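Local coordinates for protein porin (Pseudomonas aeruginosa, PDB 3T24) that forms a beta-barrel channel in the outer membrane and probably lets small carboxylate-bearing substrates diffuse through, as a member of the OprD porin family, at residues D27-G32 with D386-R391; I299-F304 with A377-N382. All blocks are in the same frame, centred on the assembly; numbering follows the deposited sequence.

Interaction 1 (D27-G32 with D386-R391). With SO4 (sulfate ion), chain D; SO4 (sulfate ion), chain F; SO4 (sulfate ion), chain G.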
# COMPACT_ATOMS: atom_id res chain seq x y z
N ASP A 27 -3.41 -17.17 -14.28
CA ASP A 27 -4.14 -18.30 -14.84
C ASP A 27 -5.51 -18.46 -14.15
O ASP A 27 -5.58 -18.87 -12.99
CB ASP A 27 -3.29 -19.56 -14.68
CG ASP A 27 -3.94 -20.78 -15.28
OD1 ASP A 27 -4.83 -20.66 -16.15
OD2 ASP A 27 -3.54 -21.89 -14.86
N PHE A 28 -6.59 -18.13 -14.85
CA PHE A 28 -7.93 -18.38 -14.29
C PHE A 28 -8.30 -19.85 -14.29
O PHE A 28 -8.25 -20.53 -15.33
CB PHE A 28 -9.00 -17.56 -15.00
CG PHE A 28 -8.86 -16.09 -14.77
CD1 PHE A 28 -9.69 -15.42 -13.87
CD2 PHE A 28 -7.87 -15.37 -15.44
CE1 PHE A 28 -9.55 -14.05 -13.65
CE2 PHE A 28 -7.72 -14.00 -15.22
CZ PHE A 28 -8.56 -13.34 -14.32
N ARG A 29 -8.65 -20.34 -13.11
CA ARG A 29 -8.94 -21.76 -12.92
C ARG A 29 -10.44 -22.02 -12.79
O ARG A 29 -11.14 -21.37 -12.01
CB ARG A 29 -8.22 -22.26 -11.67
CG ARG A 29 -6.75 -21.93 -11.63
CD ARG A 29 -5.96 -22.65 -12.74
NE ARG A 29 -6.00 -24.11 -12.60
CZ ARG A 29 -5.38 -24.95 -13.42
NH1 ARG A 29 -4.65 -24.48 -14.43
NH2 ARG A 29 -5.48 -26.27 -13.23
N GLN A 30 -10.94 -22.98 -13.56
CA GLN A 30 -12.35 -23.39 -13.46
C GLN A 30 -12.36 -24.90 -13.45
O GLN A 30 -11.85 -25.54 -14.37
CB GLN A 30 -13.17 -22.83 -14.64
CG GLN A 30 -14.69 -23.01 -14.50
CD GLN A 30 -15.49 -22.12 -15.47
OE1 GLN A 30 -14.95 -21.57 -16.43
NE2 GLN A 30 -16.79 -21.98 -15.21
N GLU A 31 -12.92 -25.48 -12.40
CA GLU A 31 -12.73 -26.90 -12.19
C GLU A 31 -11.22 -27.03 -11.99
O GLU A 31 -10.58 -26.08 -11.52
CB GLU A 31 -13.25 -27.67 -13.41
CG GLU A 31 -12.83 -29.12 -13.53
CD GLU A 31 -11.90 -29.36 -14.71
OE1 GLU A 31 -12.36 -29.82 -15.78
OE2 GLU A 31 -10.69 -29.09 -14.56
N GLY A 32 -10.64 -28.17 -12.32
CA GLY A 32 -9.20 -28.33 -12.19
C GLY A 32 -8.50 -28.05 -13.50
O GLY A 32 -7.57 -28.76 -13.88
N ASP A 386 -11.66 -18.07 -9.83
CA ASP A 386 -10.41 -18.47 -9.19
C ASP A 386 -9.22 -18.20 -10.10
O ASP A 386 -9.27 -18.47 -11.29
CB ASP A 386 -10.45 -19.96 -8.86
CG ASP A 386 -11.49 -20.30 -7.83
OD1 ASP A 386 -12.09 -19.37 -7.27
OD2 ASP A 386 -11.69 -21.51 -7.58
N TYR A 387 -8.12 -17.72 -9.54
CA TYR A 387 -6.88 -17.73 -10.31
C TYR A 387 -5.59 -17.84 -9.53
O TYR A 387 -5.56 -17.57 -8.33
CB TYR A 387 -6.80 -16.54 -11.27
CG TYR A 387 -6.95 -15.19 -10.62
CD1 TYR A 387 -8.21 -14.65 -10.38
CD2 TYR A 387 -5.84 -14.43 -10.30
CE1 TYR A 387 -8.36 -13.39 -9.83
CE2 TYR A 387 -5.98 -13.16 -9.73
CZ TYR A 387 -7.24 -12.65 -9.51
OH TYR A 387 -7.40 -11.41 -8.94
N ASP A 388 -4.56 -18.30 -10.23
CA ASP A 388 -3.17 -18.26 -9.78
C ASP A 388 -2.47 -17.11 -10.47
O ASP A 388 -2.86 -16.68 -11.55
CB ASP A 388 -2.44 -19.55 -10.15
CG ASP A 388 -3.18 -20.80 -9.69
OD1 ASP A 388 -3.07 -21.86 -10.37
OD2 ASP A 388 -3.86 -20.73 -8.65
N GLU A 389 -1.38 -16.65 -9.87
CA GLU A 389 -0.69 -15.49 -10.39
C GLU A 389 0.75 -15.52 -9.94
O GLU A 389 1.04 -15.84 -8.79
CB GLU A 389 -1.40 -14.23 -9.89
CG GLU A 389 -0.78 -12.91 -10.22
CD GLU A 389 -1.55 -11.76 -9.57
OE1 GLU A 389 -2.63 -11.42 -10.09
OE2 GLU A 389 -1.09 -11.22 -8.55
N ASN A 390 1.65 -15.22 -10.87
CA ASN A 390 3.07 -15.04 -10.56
C ASN A 390 3.52 -13.65 -10.97
O ASN A 390 3.23 -13.21 -12.08
CB ASN A 390 3.94 -16.08 -11.29
CG ASN A 390 3.61 -17.51 -10.89
OD1 ASN A 390 4.12 -18.03 -9.90
ND2 ASN A 390 2.75 -18.15 -11.67
N ARG A 391 4.22 -12.97 -10.08
CA ARG A 391 4.89 -11.71 -10.40
C ARG A 391 6.39 -11.86 -10.25
O ARG A 391 6.87 -12.32 -9.22
CB ARG A 391 4.46 -10.61 -9.46
CG ARG A 391 3.00 -10.36 -9.43
CD ARG A 391 2.64 -9.40 -8.35
NE ARG A 391 1.20 -9.37 -8.21
CZ ARG A 391 0.48 -8.27 -8.29
NH1 ARG A 391 1.06 -7.09 -8.50
NH2 ARG A 391 -0.84 -8.34 -8.15
S SO4 D . -7.34 -26.47 -9.31
O1 SO4 D . -8.32 -27.55 -9.30
O2 SO4 D . -6.13 -26.87 -10.03
O3 SO4 D . -7.93 -25.35 -10.02
O4 SO4 D . -7.03 -26.16 -7.91
S SO4 F . -2.05 -5.29 -7.43
O1 SO4 F . -2.08 -5.35 -5.97
O2 SO4 F . -0.68 -5.09 -7.91
O3 SO4 F . -2.53 -6.52 -8.03
O4 SO4 F . -2.89 -4.16 -7.84
S SO4 G . -4.39 -27.09 -17.01
O1 SO4 G . -3.96 -27.76 -15.78
O2 SO4 G . -3.23 -26.61 -17.75
O3 SO4 G . -5.16 -28.01 -17.84
O4 SO4 G . -5.24 -25.96 -16.66
O HOH W 1 -2.02 -21.95 -12.71
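The seam that closes the OprD-family barrel runs through here: Asp27, Phe28 and Arg29 near the end of strand 14-30 lie antiparallel to Asp388, Tyr387 and Asp386 on strand 386-399. Asp27 and Asp388 form a hydrogen-bonded pair: Asp27 N donates a hydrogen bond to Asp388 O (2.8 Å) and Asp388 N donates one back to Asp27 O (3.0 Å). Arg29 N also donates to Asp386 O, at 2.7 Å. Between them, Phe28 and Tyr387 are a non-hydrogen-bonded pair whose side chains lie side by side and point the same way. A chi1 of 55° puts Tyr387 CG between its backbone N and carbonyl carbon. Tyr387 CD1 comes to 3.6 Å from Phe28 CE1. The ring planes meet obliquely at 41°, and the CB of Tyr387 makes a CH-pi contact over one face of the phenylalanine. Asp27, Arg29, Asp386 and Asp388 occupy the other face of the sheet. There Arg29 NH1 bridges to Asp27 OD2 at 2.9 Å, met on the syn side of the carboxylate. One water donates to both Asp27 OD2 and Asp388 OD1, 2.6 Å from each, and so joins two like charges across the seam. The second oxygens of these two carboxylates are also held, Asp27 OD1 by Ser34 OG and Asp388 OD2 by a salt bridge with Arg380. Two sulfates, probably from the crystallisation liquor, sit by the Arg29 guanidinium with weak hydrogen bonds. Antiparallel pairing of first and last strands is how bacterial outer-membrane beta-barrels, porins among them, close on themselves.

Interaction 2 (I299-F304 with A377-N382). With SO4 (sulfate ion), chain D.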
# COMPACT_ATOMS: atom_id res chain seq x y z
N ILE A 299 -3.58 -8.98 1.01
CA ILE A 299 -2.39 -9.68 0.53
C ILE A 299 -2.28 -9.64 -0.99
O ILE A 299 -2.73 -8.67 -1.61
CB ILE A 299 -2.29 -11.13 1.08
CG1 ILE A 299 -3.54 -11.96 0.71
CG2 ILE A 299 -2.10 -11.08 2.59
CD1 ILE A 299 -3.44 -13.45 1.10
N GLN A 300 -1.72 -10.67 -1.61
CA GLN A 300 -1.36 -10.50 -3.02
C GLN A 300 -2.57 -10.36 -3.92
O GLN A 300 -2.62 -9.46 -4.75
CB GLN A 300 -0.42 -11.60 -3.54
CG GLN A 300 0.06 -11.35 -4.97
CD GLN A 300 1.14 -12.35 -5.42
OE1 GLN A 300 1.91 -12.87 -4.60
NE2 GLN A 300 1.19 -12.62 -6.73
N ILE A 301 -3.56 -11.23 -3.75
CA ILE A 301 -4.70 -11.17 -4.67
C ILE A 301 -5.92 -10.56 -4.02
O ILE A 301 -6.52 -9.64 -4.59
CB ILE A 301 -5.04 -12.53 -5.25
CG1 ILE A 301 -3.86 -13.10 -6.06
CG2 ILE A 301 -6.26 -12.40 -6.13
CD1 ILE A 301 -4.10 -14.56 -6.57
N GLY A 302 -6.28 -11.05 -2.84
CA GLY A 302 -7.48 -10.62 -2.15
C GLY A 302 -7.26 -9.66 -0.99
O GLY A 302 -6.23 -9.71 -0.31
N ASP A 303 -8.22 -8.77 -0.77
CA ASP A 303 -8.16 -7.92 0.41
C ASP A 303 -9.07 -8.40 1.55
O ASP A 303 -9.06 -7.83 2.65
CB ASP A 303 -8.43 -6.46 0.04
CG ASP A 303 -9.79 -6.25 -0.54
OD1 ASP A 303 -10.63 -7.17 -0.51
OD2 ASP A 303 -10.02 -5.12 -1.02
N PHE A 304 -9.84 -9.45 1.29
CA PHE A 304 -10.72 -10.04 2.30
C PHE A 304 -11.56 -9.00 2.98
O PHE A 304 -11.83 -9.07 4.17
CB PHE A 304 -9.90 -10.86 3.29
CG PHE A 304 -9.22 -12.01 2.64
CD1 PHE A 304 -9.82 -13.25 2.61
CD2 PHE A 304 -8.02 -11.83 1.97
CE1 PHE A 304 -9.21 -14.32 1.97
CE2 PHE A 304 -7.42 -12.88 1.33
CZ PHE A 304 -8.01 -14.13 1.32
N ALA A 377 0.99 -16.55 -6.01
CA ALA A 377 -0.29 -16.56 -5.30
C ALA A 377 -1.32 -17.52 -5.87
O ALA A 377 -1.43 -17.67 -7.09
CB ALA A 377 -0.87 -15.15 -5.22
N THR A 378 -2.08 -18.16 -4.98
CA THR A 378 -3.25 -18.95 -5.35
C THR A 378 -4.46 -18.43 -4.60
O THR A 378 -4.41 -18.27 -3.38
CB THR A 378 -3.06 -20.44 -5.00
OG1 THR A 378 -1.83 -20.89 -5.54
CG2 THR A 378 -4.17 -21.27 -5.58
N MET A 379 -5.54 -18.15 -5.33
CA MET A 379 -6.79 -17.68 -4.74
C MET A 379 -7.92 -18.66 -5.11
O MET A 379 -8.14 -18.94 -6.29
CB MET A 379 -7.13 -16.28 -5.25
CG MET A 379 -8.64 -15.86 -5.11
SD MET A 379 -9.05 -15.52 -3.41
CE MET A 379 -7.95 -14.17 -3.02
N ARG A 380 -8.60 -19.20 -4.11
CA ARG A 380 -9.77 -20.06 -4.40
C ARG A 380 -11.03 -19.59 -3.68
O ARG A 380 -10.98 -19.12 -2.54
CB ARG A 380 -9.50 -21.53 -4.06
CG ARG A 380 -8.34 -22.20 -4.85
CD ARG A 380 -8.70 -22.53 -6.30
NE ARG A 380 -7.59 -23.15 -7.02
CZ ARG A 380 -6.63 -22.48 -7.67
NH1 ARG A 380 -6.65 -21.14 -7.71
NH2 ARG A 380 -5.64 -23.15 -8.28
N THR A 381 -12.17 -19.71 -4.35
CA THR A 381 -13.43 -19.29 -3.74
C THR A 381 -14.55 -20.29 -3.98
O THR A 381 -14.41 -21.24 -4.75
CB THR A 381 -13.87 -17.88 -4.21
OG1 THR A 381 -14.63 -17.98 -5.41
CG2 THR A 381 -12.66 -16.97 -4.43
N ASN A 382 -15.67 -20.07 -3.30
CA ASN A 382 -16.85 -20.91 -3.53
C ASN A 382 -17.92 -20.15 -4.28
O ASN A 382 -19.04 -20.60 -4.34
CB ASN A 382 -17.41 -21.44 -2.21
CG ASN A 382 -18.12 -20.35 -1.39
OD1 ASN A 382 -18.09 -19.17 -1.72
ND2 ASN A 382 -18.75 -20.77 -0.29
S SO4 D . -7.34 -26.47 -9.31
O1 SO4 D . -8.32 -27.55 -9.30
O2 SO4 D . -6.13 -26.87 -10.03
O3 SO4 D . -7.93 -25.35 -10.02
O4 SO4 D . -7.03 -26.16 -7.91
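Ile301, in the loop between strands 270-280 and 310-319, meets Ala377 and Met379 on strand 371-381 with its whole side chain. Its CB lies 4.0 Å from Met379 CE, and its CG2 faces Met379 too, touching both CE and CB. The other branch leans toward the alanine: CG1 is 3.7 Å from Ala377 CB. At the tip, CD1 settles between the two strand residues, 3.6 Å from Ala377 CB and 3.7 Å from Met379 CB. A chi1 of -61° sets CG1 anti to the carbonyl carbon, near Ala377 CB, while CG2 lies by Met379 alone of the two.

Met379 answers from the strand with a chain bent at chi2 and chi3, and its CE ends 3.5 Å from Gly302 N, against the bare backbone of that glycine. Phe304 touches the same methyl more distantly through CZ. On the other flank the Gln300 amide lies against the Ala377 methyl, with CD 3.5 Å from CB and OE1 and NE2 barely farther. The amide's polar partner is Glu389, reached by NE2, while Glu353 accepts bonds from the backbone N of both Ile301 and Gly302. No hydrogen bond links the two segments directly, so loop and strand fit together here by van der Waals contact, mostly of apolar groups, while Glu353 and Glu389 supply part of the loop's polar anchoring.

From the N terminus, the chain runs along strand 14-30 and reaches residues 27-32, which wait for their partner until 386-391 close a loop of 353 residues and, with it, the barrel. Interaction 2 is nested inside that loop: residues 299-304 are met by 377-382 after 72 intervening residues. The second members of the two contacts lie on consecutive strands, 371-381 and 386-399, paired by backbone bonds such as that between Glu389 O and Ala377 N. Tyr387 OH also packs against Ile301 CG2, so the loop touches both strands. Together the contacts tie the barrel seam, the adjacent wall and the loop; one sulfate accepts a hydrogen bond from Arg380 NE and weak ones from Arg29.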